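Local structure of IPT/TIG domain-containing protein BACOVA_02650 (Bacteroides ovatus, 5E7H) at residues Q144-T148 / S149-G153; C166-K169 / E170-G174; I155-D158 / D159-L162. The protein is a cell-surface polysaccharide-binding protein that probably captures xyloglucan before its import into the periplasm for degradation. All coordinates share one frame; numbering follows the deposited sequence.

Contact 1. Residues Q144-T148 / S149-G153; sequences QWVNT and SIIPG. With FMT (formic acid), chain E.
Asn147 grips the turn that follows it with both its side-chain and its backbone oxygen. OD1 takes the backbone N-H of Ser149 at 2.9 Å, in the amide plane and on a lone pair, with a nearly straight N-H...O angle of 166°. The hydroxyl Ser149 OG adds a weak bond to the same OD1 at 3.1 Å. These bonds depend on the side chain swinging forward over the turn: CG lies anti to the backbone N (chi1 -161°), on the carbonyl side, and this points OD1 forward to Ser149. The other end of the amide, ND2, gives a weak bond of 3.3 Å to O2 of a formic acid molecule, probably left from crystallisation.

The backbone oxygen Asn147 O is shared by Ile150 N at 2.9 Å and Ile151 N at 3.0 Å. Only the latter lies in the carbonyl plane; Ile150 N sits 53° out of it. A C-H...O contact, Thr148 CA to Ile151 O at 3.1 Å, also spans the bend.

Apolar packing forms the second layer. Val146 CG1 meets Ile150 CB and, at 3.8 Å, Ile151 CD1, each isoleucine crossing the valine nearly at right angles. Behind them Val146 and Ile151 both rest on Ile257 of strand 246-259, while Ile150 O accepts from Arg259 NH1.

Side-chain OD1 to N(i+2) together with backbone O to N(i+3) and N(i+4) defines an Asx motif, here without a regular helix behind it. The chemistry thus implies a turn in this loop whose leading N-H groups are satisfied by a single asparagine.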
ATOM      1  N   GLN A 144      -0.630  11.241 -10.739  1.00 12.95           N
ATOM      2  CA  GLN A 144      -1.316  12.475 -10.386  1.00 13.76           C
ATOM      3  C   GLN A 144      -0.847  12.847  -8.996  1.00 13.05           C
ATOM      4  O   GLN A 144      -1.272  12.240  -8.013  1.00 13.79           O
ATOM      5  CB  GLN A 144      -2.826  12.281 -10.434  1.00 17.36           C
ATOM      6  CG  GLN A 144      -3.615  13.517 -10.078  1.00 21.76           C
ATOM      7  CD  GLN A 144      -5.105  13.253 -10.060  1.00 33.07           C
ATOM      8  OE1 GLN A 144      -5.804  13.654  -9.128  1.00 42.30           O
ATOM      9  NE2 GLN A 144      -5.599  12.566 -11.086  1.00 28.80           N
ATOM     10  N   TRP A 145       0.100  13.783  -8.896  1.00 13.29           N
ATOM     11  CA  TRP A 145       0.688  14.059  -7.579  1.00 13.71           C
ATOM     12  C   TRP A 145      -0.382  14.624  -6.654  1.00 13.57           C
ATOM     13  O   TRP A 145      -1.349  15.242  -7.099  1.00 15.05           O
ATOM     14  CB  TRP A 145       1.883  15.023  -7.688  1.00 13.60           C
ATOM     15  CG  TRP A 145       2.991  14.544  -8.618  1.00 12.71           C
ATOM     16  CD1 TRP A 145       3.482  15.235  -9.679  1.00 15.18           C
ATOM     17  CD2 TRP A 145       3.720  13.299  -8.581  1.00 11.42           C
ATOM     18  NE1 TRP A 145       4.465  14.516 -10.308  1.00 15.98           N
ATOM     19  CE2 TRP A 145       4.634  13.325  -9.662  1.00 13.99           C
ATOM     20  CE3 TRP A 145       3.716  12.176  -7.743  1.00 12.68           C
ATOM     21  CZ2 TRP A 145       5.506  12.267  -9.936  1.00 14.72           C
ATOM     22  CZ3 TRP A 145       4.585  11.127  -8.019  1.00 13.48           C
ATOM     23  CH2 TRP A 145       5.468  11.183  -9.117  1.00 13.89           C
ATOM     24  N   VAL A 146      -0.180  14.417  -5.356  1.00 12.99           N
ATOM     25  CA  VAL A 146      -1.124  14.891  -4.344  1.00 13.44           C
ATOM     26  C   VAL A 146      -1.183  16.415  -4.395  1.00 14.84           C
ATOM     27  O   VAL A 146      -0.162  17.096  -4.496  1.00 14.50           O
ATOM     28  CB  VAL A 146      -0.722  14.411  -2.928  1.00 12.72           C
ATOM     29  CG1 VAL A 146      -1.752  14.861  -1.900  1.00 14.02           C
ATOM     30  CG2 VAL A 146      -0.568  12.898  -2.905  1.00 13.77           C
ATOM     31  N   ASN A 147      -2.394  16.961  -4.335  1.00 14.43           N
ATOM     32  CA  ASN A 147      -2.603  18.386  -4.350  1.00 15.00           C
ATOM     33  C   ASN A 147      -1.979  19.065  -3.136  1.00 16.25           C
ATOM     34  O   ASN A 147      -1.980  18.481  -2.054  1.00 14.89           O
ATOM     35  CB  ASN A 147      -4.101  18.665  -4.388  1.00 17.81           C
ATOM     36  CG  ASN A 147      -4.430  20.068  -4.851  1.00 21.42           C
ATOM     37  OD1 ASN A 147      -4.168  21.057  -4.164  1.00 23.75           O
ATOM     38  ND2 ASN A 147      -5.026  20.158  -6.033  1.00 29.45           N
ATOM     39  N   THR A 148      -1.487  20.287  -3.297  1.00 16.42           N
ATOM     40  CA  THR A 148      -0.885  21.008  -2.171  1.00 15.47           C
ATOM     41  C   THR A 148      -1.945  21.449  -1.151  1.00 16.43           C
ATOM     42  O   THR A 148      -1.602  21.875  -0.042  1.00 19.18           O
ATOM     43  CB  THR A 148      -0.047  22.222  -2.627  1.00 19.27           C
ATOM     44  OG1 THR A 148      -0.828  23.097  -3.445  1.00 23.47           O
ATOM     45  CG2 THR A 148       1.186  21.760  -3.383  1.00 19.49           C
ATOM     46  N   SER A 149      -3.227  21.332  -1.487  1.00 18.24           N
ATOM     47  CA  SER A 149      -4.272  21.555  -0.475  1.00 19.89           C
ATOM     48  C   SER A 149      -4.331  20.402   0.532  1.00 21.42           C
ATOM     49  O   SER A 149      -4.976  20.532   1.589  1.00 24.99           O
ATOM     50  CB  SER A 149      -5.643  21.739  -1.132  1.00 23.13           C
ATOM     51  OG  SER A 149      -6.043  20.537  -1.759  1.00 28.58           O
ATOM     52  N   ILE A 150      -3.676  19.296   0.213  1.00 16.28           N
ATOM     53  CA  ILE A 150      -3.601  18.114   1.070  1.00 17.67           C
ATOM     54  C   ILE A 150      -2.202  18.018   1.681  1.00 20.36           C
ATOM     55  O   ILE A 150      -2.066  17.874   2.895  1.00 19.71           O
ATOM     56  CB  ILE A 150      -3.911  16.828   0.300  1.00 18.34           C
ATOM     57  CG1 ILE A 150      -5.287  16.899  -0.372  1.00 29.30           C
ATOM     58  CG2 ILE A 150      -3.786  15.608   1.224  1.00 21.83           C
ATOM     59  CD1 ILE A 150      -6.419  16.948   0.577  1.00 33.68           C
ATOM     60  N   ILE A 151      -1.165  18.107   0.846  1.00 14.93           N
ATOM     61  CA  ILE A 151       0.216  18.163   1.319  1.00 15.98           C
ATOM     62  C   ILE A 151       0.822  19.514   0.928  1.00 16.84           C
ATOM     63  O   ILE A 151       1.181  19.731  -0.229  1.00 16.51           O
ATOM     64  CB  ILE A 151       1.087  17.021   0.751  1.00 13.94           C
ATOM     65  CG1 ILE A 151       0.487  15.664   1.127  1.00 14.88           C
ATOM     66  CG2 ILE A 151       2.520  17.176   1.262  1.00 14.28           C
ATOM     67  CD1 ILE A 151       1.227  14.488   0.503  1.00 16.04           C
ATOM     68  N   PRO A 152       0.955  20.434   1.881  1.00 14.96           N
ATOM     69  CA  PRO A 152       1.524  21.732   1.529  1.00 15.33           C
ATOM     70  C   PRO A 152       2.910  21.640   0.914  1.00 16.57           C
ATOM     71  O   PRO A 152       3.686  20.720   1.206  1.00 16.15           O
ATOM     72  CB  PRO A 152       1.586  22.467   2.872  1.00 19.00           C
ATOM     73  CG  PRO A 152       0.476  21.839   3.688  1.00 20.09           C
ATOM     74  CD  PRO A 152       0.446  20.409   3.261  1.00 15.49           C
ATOM     75  N   GLY A 153       3.225  22.608   0.065  1.00 17.32           N
ATOM     76  CA  GLY A 153       4.521  22.606  -0.590  1.00 18.05           C
ATOM     77  C   GLY A 153       5.691  22.631   0.370  1.00 16.31           C
ATOM     78  O   GLY A 153       6.767  22.114   0.039  1.00 15.73           O
TER
HETATM   79  C   FMT E 504      -6.552  17.833  -8.236  1.00 54.58           C
HETATM   80  O1  FMT E 504      -7.212  17.414  -7.247  1.00 56.52           O
HETATM   81  O2  FMT E 504      -5.293  17.752  -8.222  1.00 51.11           O

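Contact 2. Residues C166-K169 / E170-G174; sequences CFVK and EVFTG. With FMT (formic acid), chain C; FMT (formic acid), chain D.
Val168 and Phe172 form the apolar part of this local contact. CG1 of Val168 approaches CE2 of the Phe172 ring at 4.0 Å, obliquely to the ring. Phe172 carries CG between its backbone N and carbonyl carbon (chi1 47°), and this turns the ring back toward the valine although the bond leaving its CA runs across the contact. The same ring packs on Ile248 and Val250 of strand 246-259, and Val168 also touches Met208.

Close packing against the backbone comes next. Val168 CG1 lies only 3.2 Å from Glu170 O, a close approach that arises because Lys169 takes helical backbone angles between extended neighbours and turns the chain out of the strand. Backbone bonding between Lys169 and Glu249 holds this bend to the neighbouring strand. The bend has a topological meaning: strand 160-168 belongs to the larger antiparallel sheet of the xyloglucan-binding domain, whereas strand 176-181, which follows the bend, belongs to the five-stranded one. The contact therefore sits where the chain crosses between the two sheets, an arrangement consistent with the beta-sandwich of galactose-binding-like domains.

The charged groups behave differently. Lys169 and Glu170 run alongside each other, pointing the same way, with their CG atoms 3.7 Å apart. Their ends do not pair, since Lys169 NZ stays 4.9 Å from Glu170 OE2. The ammonium instead makes weak bonds to two formic acid molecules, probably from the crystallisation liquor, at 3.4 Å from NZ to O2 of one and to O1 of the other. It also forms a long, weak ion pair with Glu249. Were Lys169 an alanine, the Glu249 carboxylate would probably lose this distant counter-charge and the Glu170 methylenes the aliphatic chain beside them.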
ATOM      1  N   CYS A 166       0.483  -4.389  -2.143  1.00 11.90           N
ATOM      2  CA  CYS A 166       1.258  -5.360  -2.910  1.00 13.06           C
ATOM      3  C   CYS A 166       0.789  -6.773  -2.587  1.00 14.89           C
ATOM      4  O   CYS A 166       0.496  -7.084  -1.428  1.00 14.12           O
ATOM      5  CB  CYS A 166       2.719  -5.199  -2.590  1.00 13.61           C
ATOM      6  SG  CYS A 166       3.835  -6.219  -3.583  1.00 15.83           S
ATOM      7  N   PHE A 167       0.699  -7.618  -3.608  1.00 13.09           N
ATOM      8  CA  PHE A 167       0.400  -9.033  -3.436  1.00 13.68           C
ATOM      9  C   PHE A 167       1.531  -9.834  -4.047  1.00 13.96           C
ATOM     10  O   PHE A 167       1.810  -9.684  -5.228  1.00 14.79           O
ATOM     11  CB  PHE A 167      -0.937  -9.390  -4.102  1.00 13.33           C
ATOM     12  CG  PHE A 167      -1.321 -10.858  -3.992  1.00 13.37           C
ATOM     13  CD1 PHE A 167      -0.651 -11.833  -4.729  1.00 15.69           C
ATOM     14  CD2 PHE A 167      -2.388 -11.246  -3.198  1.00 15.81           C
ATOM     15  CE1 PHE A 167      -1.015 -13.187  -4.628  1.00 17.58           C
ATOM     16  CE2 PHE A 167      -2.762 -12.598  -3.117  1.00 17.49           C
ATOM     17  CZ  PHE A 167      -2.069 -13.549  -3.837  1.00 16.71           C
ATOM     18  N   VAL A 168       2.173 -10.665  -3.234  1.00 12.89           N
ATOM     19  CA  VAL A 168       3.230 -11.563  -3.703  1.00 13.79           C
ATOM     20  C   VAL A 168       2.725 -13.007  -3.605  1.00 15.44           C
ATOM     21  O   VAL A 168       2.339 -13.463  -2.517  1.00 16.00           O
ATOM     22  CB  VAL A 168       4.514 -11.400  -2.874  1.00 14.45           C
ATOM     23  CG1 VAL A 168       5.573 -12.455  -3.286  1.00 16.40           C
ATOM     24  CG2 VAL A 168       5.054  -9.967  -2.982  1.00 15.57           C
ATOM     25  N   LYS A 169       2.702 -13.740  -4.717  1.00 14.95           N
ATOM     26  CA  LYS A 169       2.192 -15.114  -4.698  1.00 16.49           C
ATOM     27  C   LYS A 169       3.070 -16.039  -3.862  1.00 16.72           C
ATOM     28  O   LYS A 169       2.551 -16.834  -3.042  1.00 19.26           O
ATOM     29  CB  LYS A 169       2.070 -15.668  -6.123  1.00 17.62           C
ATOM     30  CG  LYS A 169       1.489 -17.089  -6.215  1.00 20.24           C
ATOM     31  CD  LYS A 169       0.006 -17.069  -5.943  1.00 19.56           C
ATOM     32  CE  LYS A 169      -0.592 -18.471  -5.965  1.00 31.83           C
ATOM     33  NZ  LYS A 169      -0.596 -19.027  -7.337  1.00 44.80           N
ATOM     34  N   GLU A 170       4.384 -15.992  -4.111  1.00 17.76           N
ATOM     35  CA  GLU A 170       5.367 -16.860  -3.448  1.00 19.66           C
ATOM     36  C   GLU A 170       6.648 -16.089  -3.288  1.00 20.81           C
ATOM     37  O   GLU A 170       6.968 -15.237  -4.122  1.00 19.91           O
ATOM     38  CB  GLU A 170       5.668 -18.134  -4.263  1.00 24.23           C
ATOM     39  CG  GLU A 170       4.488 -18.870  -4.869  1.00 45.51           C
ATOM     40  CD  GLU A 170       3.836 -19.858  -3.916  1.00 59.96           C
ATOM     41  OE1 GLU A 170       4.195 -19.868  -2.717  1.00 63.71           O
ATOM     42  OE2 GLU A 170       2.966 -20.631  -4.376  1.00 60.49           O
ATOM     43  N   VAL A 171       7.416 -16.398  -2.246  1.00 22.30           N
ATOM     44  CA  VAL A 171       8.700 -15.749  -2.097  1.00 22.65           C
ATOM     45  C   VAL A 171       9.609 -16.180  -3.240  1.00 21.69           C
ATOM     46  O   VAL A 171       9.448 -17.270  -3.823  1.00 24.38           O
ATOM     47  CB  VAL A 171       9.366 -16.066  -0.745  1.00 28.11           C
ATOM     48  CG1 VAL A 171       8.541 -15.449   0.399  1.00 31.81           C
ATOM     49  CG2 VAL A 171       9.536 -17.540  -0.572  1.00 38.68           C
ATOM     50  N   PHE A 172      10.549 -15.313  -3.541  1.00 23.18           N
ATOM     51  CA  PHE A 172      11.496 -15.530  -4.631  1.00 23.23           C
ATOM     52  C   PHE A 172      12.882 -15.101  -4.195  1.00 24.65           C
ATOM     53  O   PHE A 172      13.044 -14.361  -3.226  1.00 28.13           O
ATOM     54  CB  PHE A 172      11.045 -14.772  -5.891  1.00 22.23           C
ATOM     55  CG  PHE A 172      10.649 -13.341  -5.639  1.00 21.68           C
ATOM     56  CD1 PHE A 172      11.605 -12.343  -5.533  1.00 21.08           C
ATOM     57  CD2 PHE A 172       9.308 -12.989  -5.523  1.00 20.61           C
ATOM     58  CE1 PHE A 172      11.233 -11.026  -5.303  1.00 20.49           C
ATOM     59  CE2 PHE A 172       8.935 -11.695  -5.291  1.00 20.07           C
ATOM     60  CZ  PHE A 172       9.887 -10.703  -5.184  1.00 21.54           C
ATOM     61  N   THR A 173      13.889 -15.597  -4.908  1.00 23.97           N
ATOM     62  CA  THR A 173      15.274 -15.271  -4.627  1.00 23.89           C
ATOM     63  C   THR A 173      15.958 -14.823  -5.908  1.00 25.44           C
ATOM     64  O   THR A 173      16.163 -15.623  -6.833  1.00 29.98           O
ATOM     65  CB  THR A 173      16.045 -16.470  -4.038  1.00 29.82           C
ATOM     66  OG1 THR A 173      15.362 -16.950  -2.875  1.00 34.84           O
ATOM     67  CG2 THR A 173      17.468 -16.057  -3.670  1.00 43.16           C
ATOM     68  N   GLY A 174      16.310 -13.545  -5.949  1.00 23.18           N
ATOM     69  CA  GLY A 174      17.000 -12.957  -7.089  1.00 22.22           C
ATOM     70  C   GLY A 174      16.312 -11.681  -7.533  1.00 21.22           C
ATOM     71  O   GLY A 174      16.902 -10.602  -7.480  1.00 22.08           O
TER
HETATM   72  C   FMT C 502      -3.974 -19.168  -8.825  1.00 34.35           C
HETATM   73  O1  FMT C 502      -4.373 -19.864  -7.858  1.00 49.80           O
HETATM   74  O2  FMT C 502      -3.531 -18.011  -8.603  1.00 24.14           O
HETATM   75  C   FMT D 503      -1.956 -22.719  -6.522  1.00 44.55           C
HETATM   76  O1  FMT D 503      -2.529 -21.788  -7.148  1.00 52.10           O
HETATM   77  O2  FMT D 503      -0.757 -23.008  -6.787  1.00 48.27           O

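Contact 3. Residues I155-D158 / D159-L162; sequences IPID and DLKL
Pro156 O receives the backbone N-H of Asp159 at 2.9 Å, with an N-H...O angle of 154°. One residue on, Leu160 N donates a hydrogen bond to Ile157 O at 3.0 Å. Both donors stand well above the carbonyl plane they approach, the first by 60° and the second by nearly as much, as expected when each bond closes a tight turn from residue i to i+3. The backbone torsions of Ile157, Asp158 and Asp159 agree, all lying in or near the helical region.

Side chains pack over these bonds. Ile155 CG2 meets Leu160 CD2 at 3.9 Å, the two side chains crossing at about a right angle, and the same methyl also approaches Leu160 CG (4.0 Å) and, slightly farther off, Asp159 CB. Leu160 CG lies 3.8 Å from Pro156 O, so the leucine flanks the first bonded carbonyl as well. Asp159 is placed with CG anti to its carbonyl carbon (chi1 -67°), which carries the carboxylate back toward the proline: OD2 approaches CD of Pro156 at 3.4 Å and CG of the same ring at 3.6 Å, as a van der Waals neighbour.

Outside the two segments, Ile157 packs on Leu214, Val218 and Phe226, and Leu160 on Tyr223. Asp158 O accepts a bond from Lys260 NZ, which ties the turn to the chain's end.

Two successive, overlapping i to i+3 bonds make a short 3-10 segment, two consecutive turns. Because Leu160 begins strand 160-168, this 3-10 segment is the lead-in that delivers the chain from the preceding loop into an antiparallel sheet of the xyloglucan-binding domain.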
ATOM      1  N   ILE A 155       6.120  21.067   3.155  1.00 17.28           N
ATOM      2  CA  ILE A 155       6.397  19.851   3.918  1.00 17.40           C
ATOM      3  C   ILE A 155       7.709  19.210   3.466  1.00 16.87           C
ATOM      4  O   ILE A 155       7.910  18.954   2.288  1.00 16.69           O
ATOM      5  CB  ILE A 155       5.275  18.830   3.790  1.00 17.46           C
ATOM      6  CG1 ILE A 155       3.935  19.422   4.228  1.00 21.25           C
ATOM      7  CG2 ILE A 155       5.615  17.558   4.555  1.00 20.24           C
ATOM      8  CD1 ILE A 155       3.899  19.915   5.671  1.00 23.13           C
ATOM      9  N   PRO A 156       8.626  18.935   4.396  1.00 16.15           N
ATOM     10  CA  PRO A 156       9.835  18.206   3.992  1.00 16.77           C
ATOM     11  C   PRO A 156       9.573  16.823   3.425  1.00 14.97           C
ATOM     12  O   PRO A 156       8.690  16.106   3.913  1.00 17.46           O
ATOM     13  CB  PRO A 156      10.615  18.080   5.297  1.00 19.54           C
ATOM     14  CG  PRO A 156      10.138  19.200   6.127  1.00 21.16           C
ATOM     15  CD  PRO A 156       8.676  19.320   5.813  1.00 17.88           C
ATOM     16  N   ILE A 157      10.330  16.450   2.396  1.00 15.34           N
ATOM     17  CA  ILE A 157      10.243  15.112   1.843  1.00 14.95           C
ATOM     18  C   ILE A 157      10.529  14.082   2.947  1.00 17.66           C
ATOM     19  O   ILE A 157       9.922  13.003   2.951  1.00 18.16           O
ATOM     20  CB  ILE A 157      11.222  14.945   0.652  1.00 16.73           C
ATOM     21  CG1 ILE A 157      10.811  15.879  -0.502  1.00 16.01           C
ATOM     22  CG2 ILE A 157      11.338  13.484   0.223  1.00 15.72           C
ATOM     23  CD1 ILE A 157       9.458  15.636  -1.096  1.00 16.52           C
ATOM     24  N   ASP A 158      11.433  14.432   3.866  1.00 18.53           N
ATOM     25  CA  ASP A 158      11.755  13.576   5.018  1.00 20.95           C
ATOM     26  C   ASP A 158      10.541  13.238   5.882  1.00 21.87           C
ATOM     27  O   ASP A 158      10.584  12.262   6.648  1.00 22.78           O
ATOM     28  CB  ASP A 158      12.814  14.246   5.919  1.00 24.42           C
ATOM     29  CG  ASP A 158      14.220  14.157   5.354  1.00 52.79           C
ATOM     30  OD1 ASP A 158      14.515  13.207   4.594  1.00 58.86           O
ATOM     31  OD2 ASP A 158      15.044  15.037   5.687  1.00 64.65           O
ATOM     32  N   ASP A 159       9.473  14.035   5.789  1.00 17.56           N
ATOM     33  CA  ASP A 159       8.268  13.815   6.602  1.00 17.45           C
ATOM     34  C   ASP A 159       7.161  13.067   5.839  1.00 16.89           C
ATOM     35  O   ASP A 159       6.038  12.958   6.345  1.00 19.41           O
ATOM     36  CB  ASP A 159       7.717  15.148   7.104  1.00 17.98           C
ATOM     37  CG  ASP A 159       8.642  15.839   8.092  1.00 27.46           C
ATOM     38  OD1 ASP A 159       9.591  15.201   8.598  1.00 30.00           O
ATOM     39  OD2 ASP A 159       8.396  17.031   8.358  1.00 30.44           O
ATOM     40  N   LEU A 160       7.471  12.563   4.636  1.00 15.03           N
ATOM     41  CA  LEU A 160       6.499  11.870   3.784  1.00 14.18           C
ATOM     42  C   LEU A 160       6.928  10.429   3.502  1.00 14.51           C
ATOM     43  O   LEU A 160       8.122  10.114   3.488  1.00 16.01           O
ATOM     44  CB  LEU A 160       6.326  12.628   2.453  1.00 14.46           C
ATOM     45  CG  LEU A 160       5.801  14.059   2.595  1.00 14.81           C
ATOM     46  CD1 LEU A 160       5.831  14.759   1.242  1.00 16.26           C
ATOM     47  CD2 LEU A 160       4.393  14.076   3.167  1.00 16.98           C
ATOM     48  N   LYS A 161       5.957   9.576   3.219  1.00 14.10           N
ATOM     49  CA  LYS A 161       6.239   8.211   2.797  1.00 15.32           C
ATOM     50  C   LYS A 161       5.410   7.829   1.592  1.00 15.63           C
ATOM     51  O   LYS A 161       4.314   8.359   1.366  1.00 16.19           O
ATOM     52  CB  LYS A 161       6.022   7.215   3.951  1.00 19.68           C
ATOM     53  CG  LYS A 161       4.686   7.250   4.603  1.00 22.27           C
ATOM     54  CD  LYS A 161       4.691   6.391   5.882  1.00 21.40           C
ATOM     55  CE  LYS A 161       3.333   6.419   6.508  1.00 21.52           C
ATOM     56  NZ  LYS A 161       3.284   5.567   7.742  1.00 24.02           N
ATOM     57  N   LEU A 162       5.959   6.916   0.804  1.00 14.36           N
ATOM     58  CA  LEU A 162       5.248   6.278  -0.297  1.00 13.06           C
ATOM     59  C   LEU A 162       4.694   4.967   0.215  1.00 13.67           C
ATOM     60  O   LEU A 162       5.450   4.133   0.711  1.00 16.31           O
ATOM     61  CB  LEU A 162       6.176   6.024  -1.479  1.00 14.58           C
ATOM     62  CG  LEU A 162       5.574   5.276  -2.658  1.00 15.87           C
ATOM     63  CD1 LEU A 162       4.553   6.145  -3.381  1.00 15.18           C
ATOM     64  CD2 LEU A 162       6.661   4.830  -3.602  1.00 17.48           C
TER

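In the fold
All three contacts lie in the C-terminal xyloglucan-binding domain and follow one another along the chain in the order 1, 3, 2. Contacts 1 and 3 are neighbours, with centres about 12 Å apart, and they touch where Ile151 CG2 meets Leu160 CD2 at 4.1 Å. Both pack on Tyr223 of helix 223-227. Contact 2 lies about 27 Å from contact 3, centre to centre, and about 32 Å from contact 1, across the chain's centre from the latter. Strand 160-168 spans the gap, entered through contact 3 and left through contact 2. Strand 246-259 pairs with strand 160-168, so the turns of contacts 3 and 2, at the two ends of strand 160-168, are tied to one sheet.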